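Local atomic coordinates of acetone carboxylase alpha subunit (Xanthobacter autotrophicus Py2, PDB entry 5M45), a protein that forms the alpha subunit of acetone carboxylase, a multi-subunit enzyme, and belongs to the hydantoinase B/oxoprolinase family. Residues M187-V192 and H343-H348; Q191-G196 and D392-F397. All blocks are in the same frame, centred on the assembly; numbering follows the deposited sequence.

Contact 1: residues M187-V192 and H343-H348; sequences MATGQV and HTYNAH
Thr344 meets the 187-192 loop with both branches of its side chain. Its hydroxyl donates to the backbone carbonyl of Ala188, with OG1 3.0 Å from Ala188 O. The donor sits 17° off the carbonyl plane, and the C=O...donor angle is 156°. With chi1 at 59°, OG1 stands between the backbone N and the carbonyl carbon of Thr344, while CG2 lies beside the N. That methyl is turned to Gln191: CG2 of Thr344 is 3.6 Å from NE2 of Gln191, and the two side chains cross at about a right angle. NE2 donates to Asp197; against the methyl of Thr344 it makes a van der Waals contact.

His343 and Val192 come together through their main chains, CA to CA 4.5 Å. The imidazole of His343 turns back on its own segment, where ND1 accepts from the backbone N of Tyr345 at 3.2 Å. At the other end, Tyr345 OH packs against CG2 of Thr189 at 3.8 Å; the hydroxyl is hydrogen-bonded to Tyr298, and OG1 of Thr189 to the carbonyl of Thr607.

This is loop-on-loop packing in the buried interior. Residues 187-192 belong to the connection between strands 165-175 and 204-208. Residues 343-348 are the last part of the loop that leads from strand 330-333 to helix 349-361. Helix 401-422 borders both, its Trp401 touching Met187 and its Leu404 touching Ala347.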
ATOM      1  N   MET A 187      -4.979  -7.937  13.153  1.00 13.06           N
ATOM      2  CA  MET A 187      -5.598  -9.173  12.641  1.00 13.41           C
ATOM      3  C   MET A 187      -6.879  -8.835  11.868  1.00 13.42           C
ATOM      4  O   MET A 187      -7.978  -9.307  12.160  1.00 13.55           O
ATOM      5  CB  MET A 187      -5.935 -10.100  13.818  1.00 13.63           C
ATOM      6  CG  MET A 187      -4.853 -10.287  14.865  1.00 13.65           C
ATOM      7  SD  MET A 187      -3.201 -10.702  14.220  1.00 13.59           S
ATOM      8  CE  MET A 187      -2.376 -10.975  15.776  1.00 13.55           C
ATOM      9  N   ALA A 188      -6.705  -7.954  10.881  1.00 13.50           N
ATOM     10  CA  ALA A 188      -7.790  -7.153  10.352  1.00 13.56           C
ATOM     11  C   ALA A 188      -8.713  -7.929   9.392  1.00 13.43           C
ATOM     12  O   ALA A 188      -8.279  -8.879   8.719  1.00 13.27           O
ATOM     13  CB  ALA A 188      -7.194  -5.968   9.623  1.00 13.65           C
ATOM     14  N   THR A 189      -9.976  -7.499   9.384  1.00 13.54           N
ATOM     15  CA  THR A 189     -11.001  -7.927   8.454  1.00 13.54           C
ATOM     16  C   THR A 189     -11.456  -6.701   7.646  1.00 13.29           C
ATOM     17  O   THR A 189     -11.225  -5.562   8.070  1.00 13.14           O
ATOM     18  CB  THR A 189     -12.233  -8.475   9.170  1.00 13.90           C
ATOM     19  OG1 THR A 189     -12.770  -7.456  10.033  1.00 14.35           O
ATOM     20  CG2 THR A 189     -11.878  -9.686  10.008  1.00 14.06           C
ATOM     21  N   GLY A 190     -12.119  -6.964   6.524  1.00 13.28           N
ATOM     22  CA  GLY A 190     -12.636  -5.921   5.630  1.00 13.39           C
ATOM     23  C   GLY A 190     -12.165  -6.105   4.226  1.00 13.39           C
ATOM     24  O   GLY A 190     -12.978  -6.218   3.309  1.00 13.61           O
ATOM     25  N   GLN A 191     -10.844  -6.120   4.042  1.00 13.44           N
ATOM     26  CA  GLN A 191     -10.236  -6.513   2.756  1.00 13.41           C
ATOM     27  C   GLN A 191     -10.403  -8.041   2.536  1.00 13.72           C
ATOM     28  O   GLN A 191     -10.530  -8.797   3.510  1.00 13.60           O
ATOM     29  CB  GLN A 191      -8.736  -6.133   2.718  1.00 13.25           C
ATOM     30  CG  GLN A 191      -7.818  -6.950   3.636  1.00 13.03           C
ATOM     31  CD  GLN A 191      -7.687  -6.452   5.076  1.00 12.91           C
ATOM     32  OE1 GLN A 191      -8.484  -5.657   5.586  1.00 13.00           O
ATOM     33  NE2 GLN A 191      -6.670  -6.947   5.745  1.00 12.78           N
ATOM     34  N   VAL A 192     -10.398  -8.459   1.264  1.00 14.16           N
ATOM     35  CA  VAL A 192     -10.433  -9.864   0.860  1.00 14.58           C
ATOM     36  C   VAL A 192      -9.292 -10.348  -0.041  1.00 14.71           C
ATOM     37  O   VAL A 192      -9.289 -11.520  -0.461  1.00 14.37           O
ATOM     38  CB  VAL A 192     -11.782 -10.257   0.227  1.00 15.17           C
ATOM     39  CG1 VAL A 192     -12.883 -10.066   1.241  1.00 15.35           C
ATOM     40  CG2 VAL A 192     -12.076  -9.468  -1.064  1.00 15.44           C
ATOM     41  N   HIS A 343     -10.452 -13.958   1.953  1.00 11.49           N
ATOM     42  CA  HIS A 343     -10.442 -13.628   3.383  1.00 11.35           C
ATOM     43  C   HIS A 343      -8.979 -13.340   3.763  1.00 11.25           C
ATOM     44  O   HIS A 343      -8.109 -13.372   2.892  1.00 10.89           O
ATOM     45  CB  HIS A 343     -11.072 -14.769   4.194  1.00 11.25           C
ATOM     46  CG  HIS A 343     -10.512 -16.123   3.889  1.00 11.10           C
ATOM     47  ND1 HIS A 343      -9.193 -16.451   4.094  1.00 11.08           N
ATOM     48  CD2 HIS A 343     -11.092 -17.245   3.392  1.00 11.21           C
ATOM     49  CE1 HIS A 343      -8.970 -17.706   3.734  1.00 11.08           C
ATOM     50  NE2 HIS A 343     -10.109 -18.205   3.287  1.00 11.12           N
ATOM     51  N   THR A 344      -8.718 -13.099   5.053  1.00 11.22           N
ATOM     52  CA  THR A 344      -7.363 -12.751   5.550  1.00 11.23           C
ATOM     53  C   THR A 344      -6.635 -13.883   6.303  1.00 11.18           C
ATOM     54  O   THR A 344      -5.680 -13.620   7.046  1.00 11.40           O
ATOM     55  CB  THR A 344      -7.430 -11.472   6.425  1.00 11.23           C
ATOM     56  OG1 THR A 344      -8.300 -11.658   7.542  1.00 11.23           O
ATOM     57  CG2 THR A 344      -7.943 -10.298   5.590  1.00 11.31           C
ATOM     58  N   TYR A 345      -7.000 -15.137   6.021  1.00 11.22           N
ATOM     59  CA  TYR A 345      -6.559 -16.339   6.792  1.00 11.03           C
ATOM     60  C   TYR A 345      -5.610 -17.260   6.003  1.00 11.06           C
ATOM     61  O   TYR A 345      -5.218 -18.344   6.520  1.00 11.10           O
ATOM     62  CB  TYR A 345      -7.792 -17.135   7.379  1.00 11.08           C
ATOM     63  CG  TYR A 345      -8.889 -16.174   7.863  1.00 11.10           C
ATOM     64  CD1 TYR A 345      -8.583 -15.152   8.763  1.00 11.01           C
ATOM     65  CD2 TYR A 345     -10.219 -16.298   7.431  1.00 11.23           C
ATOM     66  CE1 TYR A 345      -9.527 -14.232   9.158  1.00 11.12           C
ATOM     67  CE2 TYR A 345     -11.189 -15.368   7.833  1.00 11.35           C
ATOM     68  CZ  TYR A 345     -10.848 -14.342   8.690  1.00 11.25           C
ATOM     69  OH  TYR A 345     -11.774 -13.386   9.053  1.00 11.54           O
ATOM     70  N   ASN A 346      -5.205 -16.863   4.795  1.00 10.94           N
ATOM     71  CA  ASN A 346      -4.286 -17.636   3.985  1.00 10.95           C
ATOM     72  C   ASN A 346      -2.848 -17.615   4.531  1.00 10.98           C
ATOM     73  O   ASN A 346      -2.490 -16.717   5.331  1.00 10.81           O
ATOM     74  CB  ASN A 346      -4.298 -17.102   2.538  1.00 11.01           C
ATOM     75  CG  ASN A 346      -5.704 -17.067   1.959  1.00 11.10           C
ATOM     76  OD1 ASN A 346      -6.280 -18.109   1.673  1.00 11.15           O
ATOM     77  ND2 ASN A 346      -6.289 -15.871   1.844  1.00 11.08           N
ATOM     78  N   ALA A 347      -2.022 -18.574   4.109  1.00 10.95           N
ATOM     79  CA  ALA A 347      -0.648 -18.639   4.585  1.00 11.16           C
ATOM     80  C   ALA A 347       0.382 -18.936   3.473  1.00 11.43           C
ATOM     81  O   ALA A 347       0.171 -18.540   2.281  1.00 11.72           O
ATOM     82  CB  ALA A 347      -0.570 -19.633   5.784  1.00 11.05           C
ATOM     83  N   HIS A 348       1.519 -19.517   3.838  1.00 11.61           N
ATOM     84  CA  HIS A 348       2.645 -19.731   2.936  1.00 11.85           C
ATOM     85  C   HIS A 348       3.414 -20.932   3.465  1.00 11.92           C
ATOM     86  O   HIS A 348       3.338 -21.223   4.677  1.00 11.84           O
ATOM     87  CB  HIS A 348       3.518 -18.475   2.913  1.00 11.93           C
ATOM     88  CG  HIS A 348       4.607 -18.465   1.881  1.00 12.07           C
ATOM     89  ND1 HIS A 348       5.802 -19.115   2.064  1.00 12.18           N
ATOM     90  CD2 HIS A 348       4.727 -17.793   0.709  1.00 12.26           C
ATOM     91  CE1 HIS A 348       6.596 -18.898   1.023  1.00 12.39           C
ATOM     92  NE2 HIS A 348       5.971 -18.087   0.191  1.00 12.38           N
TER

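Contact 2: residues Q191-G196 and D392-F397; sequences QVQRFG and DRRVAF
Gln193 and Arg394 both hold CG anti to the carbonyl carbon, beside the backbone N (chi1 -65° and -64°), and their side chains lie side by side, pointing the same way. Arg394 belongs to a type I beta turn, Asp392 to Val395, in which Asp392 also forms an Asx turn, its OD1 accepting from the backbone N of Arg394. The same OD1 takes NE of Arg394 at 2.9 Å, and OD2 takes NH2, so the guanidinium grips the carboxylate side-on in a salt bridge. That fixes the arginine while its aliphatic part faces the other loop. CD of Arg394 lies 3.7 Å from OE1 of Gln193. CG of Arg394 lies 4.0 Å from CE2 of Phe195.

The direct backbone link is Arg194 N to Arg394 O, 2.8 Å, with the donor 39° above the carbonyl plane. The Arg194 side chain, extended as far as NE, passes Arg393 O with its CD. Next to the backbone bond the methyl CB of Ala396 presses on the carbonyl carbon C of Gln193 at 3.6 Å. One water bridges Val192 O and Ala396 N.

Asp143 forms a salt bridge with NH2 of Arg194, and the second subunit reaches this buried site too, its Val224 and Arg225 carbonyls accepting from Arg393. A second water accepts from Arg194 NH1 at 3.2 Å. The same water donates to two carbonyls, Arg393 O and, at 2.7 Å, Val395 O.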
ATOM      1  N   GLN A 191     -10.844  -6.120   4.042  1.00 13.44           N
ATOM      2  CA  GLN A 191     -10.236  -6.513   2.756  1.00 13.41           C
ATOM      3  C   GLN A 191     -10.403  -8.041   2.536  1.00 13.72           C
ATOM      4  O   GLN A 191     -10.530  -8.797   3.510  1.00 13.60           O
ATOM      5  CB  GLN A 191      -8.736  -6.133   2.718  1.00 13.25           C
ATOM      6  CG  GLN A 191      -7.818  -6.950   3.636  1.00 13.03           C
ATOM      7  CD  GLN A 191      -7.687  -6.452   5.076  1.00 12.91           C
ATOM      8  OE1 GLN A 191      -8.484  -5.657   5.586  1.00 13.00           O
ATOM      9  NE2 GLN A 191      -6.670  -6.947   5.745  1.00 12.78           N
ATOM     10  N   VAL A 192     -10.398  -8.459   1.264  1.00 14.16           N
ATOM     11  CA  VAL A 192     -10.433  -9.864   0.860  1.00 14.58           C
ATOM     12  C   VAL A 192      -9.292 -10.348  -0.041  1.00 14.71           C
ATOM     13  O   VAL A 192      -9.289 -11.520  -0.461  1.00 14.37           O
ATOM     14  CB  VAL A 192     -11.782 -10.257   0.227  1.00 15.17           C
ATOM     15  CG1 VAL A 192     -12.883 -10.066   1.241  1.00 15.35           C
ATOM     16  CG2 VAL A 192     -12.076  -9.468  -1.064  1.00 15.44           C
ATOM     17  N   GLN A 193      -8.336  -9.442  -0.288  1.00 14.75           N
ATOM     18  CA  GLN A 193      -7.196  -9.630  -1.178  1.00 15.22           C
ATOM     19  C   GLN A 193      -5.999  -8.798  -0.656  1.00 14.23           C
ATOM     20  O   GLN A 193      -6.169  -7.954   0.205  1.00 13.75           O
ATOM     21  CB  GLN A 193      -7.493  -9.043  -2.575  1.00 16.24           C
ATOM     22  CG  GLN A 193      -8.572  -9.684  -3.339  1.00 17.20           C
ATOM     23  CD  GLN A 193      -8.704  -9.093  -4.729  1.00 17.87           C
ATOM     24  OE1 GLN A 193      -7.974  -9.482  -5.630  1.00 18.65           O
ATOM     25  NE2 GLN A 193      -9.611  -8.144  -4.898  1.00 18.07           N
ATOM     26  N   ARG A 194      -4.834  -9.004  -1.270  1.00 13.77           N
ATOM     27  CA  ARG A 194      -3.600  -8.230  -1.004  1.00 13.17           C
ATOM     28  C   ARG A 194      -3.829  -6.730  -1.075  1.00 12.91           C
ATOM     29  O   ARG A 194      -3.213  -5.961  -0.348  1.00 12.70           O
ATOM     30  CB  ARG A 194      -2.529  -8.630  -2.037  1.00 13.30           C
ATOM     31  CG  ARG A 194      -1.123  -8.043  -1.870  1.00 13.14           C
ATOM     32  CD  ARG A 194      -0.185  -8.532  -2.963  1.00 13.21           C
ATOM     33  NE  ARG A 194       1.214  -8.186  -2.716  1.00 12.95           N
ATOM     34  CZ  ARG A 194       1.990  -8.699  -1.752  1.00 12.90           C
ATOM     35  NH1 ARG A 194       1.556  -9.690  -0.946  1.00 12.84           N
ATOM     36  NH2 ARG A 194       3.244  -8.233  -1.572  1.00 12.80           N
ATOM     37  N   PHE A 195      -4.690  -6.343  -2.003  1.00 12.83           N
ATOM     38  CA  PHE A 195      -5.067  -4.936  -2.240  1.00 12.77           C
ATOM     39  C   PHE A 195      -5.974  -4.453  -1.072  1.00 12.64           C
ATOM     40  O   PHE A 195      -7.169  -4.801  -1.006  1.00 12.77           O
ATOM     41  CB  PHE A 195      -5.695  -4.810  -3.624  1.00 12.92           C
ATOM     42  CG  PHE A 195      -4.961  -5.586  -4.693  1.00 12.96           C
ATOM     43  CD1 PHE A 195      -3.600  -5.348  -4.936  1.00 12.96           C
ATOM     44  CD2 PHE A 195      -5.603  -6.559  -5.443  1.00 13.05           C
ATOM     45  CE1 PHE A 195      -2.910  -6.089  -5.888  1.00 13.10           C
ATOM     46  CE2 PHE A 195      -4.890  -7.284  -6.424  1.00 13.17           C
ATOM     47  CZ  PHE A 195      -3.544  -7.071  -6.611  1.00 13.04           C
ATOM     48  N   GLY A 196      -5.384  -3.714  -0.124  1.00 12.36           N
ATOM     49  CA  GLY A 196      -6.057  -3.374   1.153  1.00 12.41           C
ATOM     50  C   GLY A 196      -5.619  -4.183   2.383  1.00 12.31           C
ATOM     51  O   GLY A 196      -6.164  -3.975   3.472  1.00 12.45           O
ATOM     52  N   ASP A 392      -1.688 -18.268  -5.860  1.00 13.74           N
ATOM     53  CA  ASP A 392      -2.234 -17.016  -6.403  1.00 13.63           C
ATOM     54  C   ASP A 392      -1.693 -15.804  -5.660  1.00 13.47           C
ATOM     55  O   ASP A 392      -1.809 -15.714  -4.445  1.00 13.61           O
ATOM     56  CB  ASP A 392      -3.772 -16.994  -6.394  1.00 13.77           C
ATOM     57  CG  ASP A 392      -4.340 -15.862  -7.234  1.00 13.91           C
ATOM     58  OD1 ASP A 392      -4.356 -14.685  -6.789  1.00 13.76           O
ATOM     59  OD2 ASP A 392      -4.729 -16.119  -8.403  1.00 14.43           O
ATOM     60  N   ARG A 393      -1.154 -14.857  -6.420  1.00 13.28           N
ATOM     61  CA  ARG A 393      -0.467 -13.695  -5.876  1.00 13.10           C
ATOM     62  C   ARG A 393      -1.394 -12.642  -5.290  1.00 13.08           C
ATOM     63  O   ARG A 393      -0.896 -11.651  -4.799  1.00 12.82           O
ATOM     64  CB  ARG A 393       0.452 -13.054  -6.938  1.00 13.08           C
ATOM     65  CG  ARG A 393      -0.239 -12.405  -8.123  1.00 13.12           C
ATOM     66  CD  ARG A 393       0.807 -11.912  -9.126  1.00 13.37           C
ATOM     67  NE  ARG A 393       0.230 -11.252 -10.295  1.00 13.32           N
ATOM     68  CZ  ARG A 393      -0.152  -9.976 -10.362  1.00 13.49           C
ATOM     69  NH1 ARG A 393      -0.655  -9.506 -11.487  1.00 13.69           N
ATOM     70  NH2 ARG A 393      -0.066  -9.155  -9.328  1.00 13.31           N
ATOM     71  N   ARG A 394      -2.722 -12.853  -5.334  1.00 13.26           N
ATOM     72  CA  ARG A 394      -3.695 -11.899  -4.760  1.00 13.43           C
ATOM     73  C   ARG A 394      -4.136 -12.177  -3.331  1.00 13.02           C
ATOM     74  O   ARG A 394      -4.893 -11.377  -2.796  1.00 13.09           O
ATOM     75  CB  ARG A 394      -4.962 -11.799  -5.636  1.00 14.05           C
ATOM     76  CG  ARG A 394      -4.687 -11.228  -7.025  1.00 14.76           C
ATOM     77  CD  ARG A 394      -5.870 -11.404  -7.966  1.00 15.41           C
ATOM     78  NE  ARG A 394      -6.112 -12.804  -8.185  1.00 16.04           N
ATOM     79  CZ  ARG A 394      -7.176 -13.316  -8.788  1.00 16.60           C
ATOM     80  NH1 ARG A 394      -8.151 -12.534  -9.256  1.00 17.46           N
ATOM     81  NH2 ARG A 394      -7.283 -14.625  -8.896  1.00 16.65           N
ATOM     82  N   VAL A 395      -3.702 -13.288  -2.724  1.00 12.58           N
ATOM     83  CA  VAL A 395      -4.258 -13.700  -1.437  1.00 12.33           C
ATOM     84  C   VAL A 395      -3.900 -12.679  -0.323  1.00 12.13           C
ATOM     85  O   VAL A 395      -2.811 -12.043  -0.369  1.00 11.73           O
ATOM     86  CB  VAL A 395      -3.873 -15.139  -1.018  1.00 12.27           C
ATOM     87  CG1 VAL A 395      -4.421 -16.144  -2.037  1.00 12.30           C
ATOM     88  CG2 VAL A 395      -2.374 -15.310  -0.836  1.00 12.26           C
ATOM     89  N   ALA A 396      -4.811 -12.557   0.649  1.00 11.96           N
ATOM     90  CA  ALA A 396      -4.576 -11.751   1.856  1.00 11.99           C
ATOM     91  C   ALA A 396      -4.160 -12.623   3.068  1.00 12.01           C
ATOM     92  O   ALA A 396      -4.519 -13.820   3.156  1.00 12.09           O
ATOM     93  CB  ALA A 396      -5.823 -10.955   2.185  1.00 12.04           C
ATOM     94  N   PHE A 397      -3.423 -12.001   3.982  1.00 12.07           N
ATOM     95  CA  PHE A 397      -2.722 -12.665   5.087  1.00 11.96           C
ATOM     96  C   PHE A 397      -2.897 -12.036   6.496  1.00 11.78           C
ATOM     97  O   PHE A 397      -2.331 -12.583   7.452  1.00 11.67           O
ATOM     98  CB  PHE A 397      -1.201 -12.622   4.824  1.00 12.18           C
ATOM     99  CG  PHE A 397      -0.738 -13.238   3.529  1.00 12.40           C
ATOM    100  CD1 PHE A 397      -0.377 -14.569   3.478  1.00 12.40           C
ATOM    101  CD2 PHE A 397      -0.569 -12.449   2.387  1.00 12.60           C
ATOM    102  CE1 PHE A 397       0.124 -15.123   2.279  1.00 12.71           C
ATOM    103  CE2 PHE A 397      -0.039 -12.981   1.211  1.00 12.74           C
ATOM    104  CZ  PHE A 397       0.307 -14.326   1.154  1.00 12.68           C
TER
HETATM  105  O   HOH W   1      -7.436 -13.668  -0.373  1.00 10.55           O
HETATM  106  O   HOH W   2      -0.658 -11.696  -2.004  1.00 13.76           O

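In the fold
Both contacts are buried and grow from one loop between strands 165-175 and 204-208, sharing Gln191 and Val192, with centres about 7 Å apart. Contact 1, nearer the centre of the chain, is mostly van der Waals packing with a single hydroxyl-to-carbonyl bond across it. Contact 2, farther out and against the second subunit, is richer in charge and water. Their partner loops also touch: Asn346 ND2 probably donates to Ala396 O, and Phe397 packs on the backbone of Asn346 and Ala347. Asp197 joins them further, accepting from Gln191 NE2 and from Phe397 N. Manganese lies about 12 Å from the Ala188 side chain and about 10 Å from that of Phe397.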